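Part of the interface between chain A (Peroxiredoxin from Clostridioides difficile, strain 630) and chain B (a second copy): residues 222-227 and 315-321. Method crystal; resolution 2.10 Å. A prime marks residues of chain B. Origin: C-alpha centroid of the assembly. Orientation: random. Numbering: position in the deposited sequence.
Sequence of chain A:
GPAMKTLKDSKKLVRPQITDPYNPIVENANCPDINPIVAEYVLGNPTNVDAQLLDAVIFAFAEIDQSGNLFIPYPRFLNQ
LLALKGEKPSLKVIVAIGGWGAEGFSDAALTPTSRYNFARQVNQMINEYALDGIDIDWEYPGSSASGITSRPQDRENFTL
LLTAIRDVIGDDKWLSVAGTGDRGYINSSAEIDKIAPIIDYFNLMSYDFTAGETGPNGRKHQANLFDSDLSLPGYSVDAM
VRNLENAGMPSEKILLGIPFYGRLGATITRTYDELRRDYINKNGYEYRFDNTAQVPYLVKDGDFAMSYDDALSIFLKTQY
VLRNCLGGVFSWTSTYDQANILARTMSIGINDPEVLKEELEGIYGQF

Chain A (222-227) QANLFD
Chain B (315-321) FLKTQYV

Residues 222-227 of chain A form an irregular loop that lies against one helical segment, 315-321, of chain B; the helix continues beyond both ends. Its turns are held by Gln319′ N to Phe315′ O (2.9 Å), Tyr320′ N to Leu316′ O (3.0 Å) and Val321′ N to Lys317′ O (3.1 Å). In the loop, phi/psi runs -146/37 at Ala223, -55/128 at Asn224, -73/-41 at Leu225 and -123/172 at Phe226. Asn224 (chi1 p) points away from the helix, and its ND2 donates to Phe226 O (2.9 Å), bracing the loop from within. The backbones come nearest at Leu225 and Lys317′, CA to CA 7.0 Å. The CA-to-CB bond of Lys317′ points sideways to the loop, but its extended chain (m, then t for chi2 to chi4) carries the ammonium to it, where NZ donates a hydrogen bond to Ala223 O at 2.7 Å; the carbonyl offers partial negative charge to the cation. Leu225 (chi1 t, chi2 p) points toward the helix: CD1 sits over one face of the Tyr320′ ring, 4.2 Å from its centroid, a CH-pi contact, while CD2 lies 4.1 Å from Leu316′ O. Tyr320′ (chi1 t) also meets Phe226 (chi1 m): Tyr320′ CE2 lies 3.9 Å from Phe226 CZ, with the ring planes oblique at 60° and centroids 6.0 Å apart. Together the stretches bury 280 Å².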

# COMPACT_ATOMS: atom_id res chain seq x y z
N GLN A 222 1.90 -18.66 -1.82
CA GLN A 222 1.67 -19.85 -0.96
C GLN A 222 0.17 -20.00 -0.68
O GLN A 222 -0.22 -21.15 -0.40
CB GLN A 222 2.48 -19.75 0.34
CG GLN A 222 1.90 -18.79 1.39
CD GLN A 222 2.15 -19.25 2.81
OE1 GLN A 222 2.13 -20.43 3.11
NE2 GLN A 222 2.36 -18.31 3.72
N ALA A 223 -0.63 -18.92 -0.73
CA ALA A 223 -2.05 -18.86 -0.29
C ALA A 223 -2.90 -17.91 -1.16
O ALA A 223 -3.86 -17.27 -0.64
CB ALA A 223 -2.10 -18.47 1.17
N ASN A 224 -2.64 -17.87 -2.47
CA ASN A 224 -3.41 -17.04 -3.44
C ASN A 224 -4.90 -17.38 -3.31
O ASN A 224 -5.25 -18.57 -3.33
CB ASN A 224 -2.85 -17.16 -4.85
CG ASN A 224 -2.75 -18.58 -5.37
OD1 ASN A 224 -1.76 -19.28 -5.13
ND2 ASN A 224 -3.75 -18.96 -6.15
N LEU A 225 -5.77 -16.38 -3.13
CA LEU A 225 -7.22 -16.67 -3.01
C LEU A 225 -7.75 -17.07 -4.41
O LEU A 225 -8.47 -18.08 -4.49
CB LEU A 225 -7.95 -15.48 -2.40
CG LEU A 225 -9.46 -15.63 -2.28
CD1 LEU A 225 -9.84 -16.86 -1.46
CD2 LEU A 225 -10.10 -14.37 -1.70
N PHE A 226 -7.32 -16.38 -5.48
CA PHE A 226 -7.65 -16.71 -6.90
C PHE A 226 -6.36 -16.93 -7.70
O PHE A 226 -5.29 -16.73 -7.14
CB PHE A 226 -8.52 -15.61 -7.49
CG PHE A 226 -9.84 -15.45 -6.80
CD1 PHE A 226 -10.84 -16.40 -6.95
CD2 PHE A 226 -10.11 -14.34 -6.02
CE1 PHE A 226 -12.08 -16.24 -6.34
CE2 PHE A 226 -11.33 -14.19 -5.39
CZ PHE A 226 -12.32 -15.14 -5.55
N ASP A 227 -6.47 -17.40 -8.95
CA ASP A 227 -5.29 -17.62 -9.83
C ASP A 227 -4.74 -16.26 -10.30
O ASP A 227 -5.52 -15.25 -10.30
CB ASP A 227 -5.64 -18.51 -11.04
CG ASP A 227 -5.89 -19.98 -10.73
OD1 ASP A 227 -5.37 -20.48 -9.70
OD2 ASP A 227 -6.59 -20.64 -11.55
N PHE B 315 -9.01 -9.45 5.15
CA PHE B 315 -10.35 -8.86 4.93
C PHE B 315 -11.04 -9.54 3.73
O PHE B 315 -12.19 -9.96 3.85
CB PHE B 315 -10.23 -7.35 4.73
CG PHE B 315 -11.49 -6.72 4.20
CD1 PHE B 315 -12.55 -6.45 5.04
CD2 PHE B 315 -11.59 -6.42 2.84
CE1 PHE B 315 -13.71 -5.87 4.54
CE2 PHE B 315 -12.75 -5.84 2.34
CZ PHE B 315 -13.80 -5.57 3.19
N LEU B 316 -10.30 -9.73 2.64
CA LEU B 316 -10.76 -10.35 1.37
C LEU B 316 -11.09 -11.84 1.58
O LEU B 316 -12.21 -12.26 1.16
CB LEU B 316 -9.69 -10.11 0.30
CG LEU B 316 -9.54 -8.64 -0.14
CD1 LEU B 316 -8.60 -8.53 -1.33
CD2 LEU B 316 -10.90 -8.04 -0.48
N LYS B 317 -10.20 -12.60 2.25
CA LYS B 317 -10.47 -14.02 2.65
C LYS B 317 -11.71 -14.09 3.55
O LYS B 317 -12.54 -14.97 3.26
CB LYS B 317 -9.22 -14.64 3.29
CG LYS B 317 -8.32 -15.27 2.24
CD LYS B 317 -6.86 -15.47 2.63
CE LYS B 317 -6.04 -15.74 1.39
NZ LYS B 317 -4.74 -16.36 1.71
N THR B 318 -11.87 -13.23 4.55
CA THR B 318 -13.03 -13.28 5.47
C THR B 318 -14.31 -12.86 4.73
O THR B 318 -15.42 -13.32 5.12
CB THR B 318 -12.82 -12.43 6.74
OG1 THR B 318 -12.37 -11.11 6.40
CG2 THR B 318 -11.83 -13.06 7.70
N GLN B 319 -14.18 -12.00 3.71
CA GLN B 319 -15.31 -11.67 2.79
C GLN B 319 -15.76 -12.96 2.09
O GLN B 319 -16.96 -13.27 2.14
CB GLN B 319 -14.94 -10.60 1.74
CG GLN B 319 -14.90 -9.17 2.27
CD GLN B 319 -16.24 -8.72 2.80
OE1 GLN B 319 -16.45 -8.67 4.02
NE2 GLN B 319 -17.17 -8.43 1.90
N TYR B 320 -14.82 -13.66 1.47
CA TYR B 320 -15.05 -14.93 0.73
C TYR B 320 -15.82 -15.89 1.65
O TYR B 320 -16.72 -16.56 1.17
CB TYR B 320 -13.72 -15.48 0.21
CG TYR B 320 -13.85 -16.67 -0.71
CD1 TYR B 320 -14.11 -17.95 -0.22
CD2 TYR B 320 -13.68 -16.52 -2.08
CE1 TYR B 320 -14.21 -19.04 -1.08
CE2 TYR B 320 -13.76 -17.61 -2.95
CZ TYR B 320 -14.02 -18.87 -2.45
OH TYR B 320 -14.11 -19.91 -3.33
N VAL B 321 -15.48 -15.92 2.93
CA VAL B 321 -16.12 -16.84 3.91
C VAL B 321 -17.60 -16.46 3.98
O VAL B 321 -18.49 -17.36 4.04
CB VAL B 321 -15.41 -16.78 5.29
CG1 VAL B 321 -16.30 -17.27 6.43
CG2 VAL B 321 -14.11 -17.57 5.29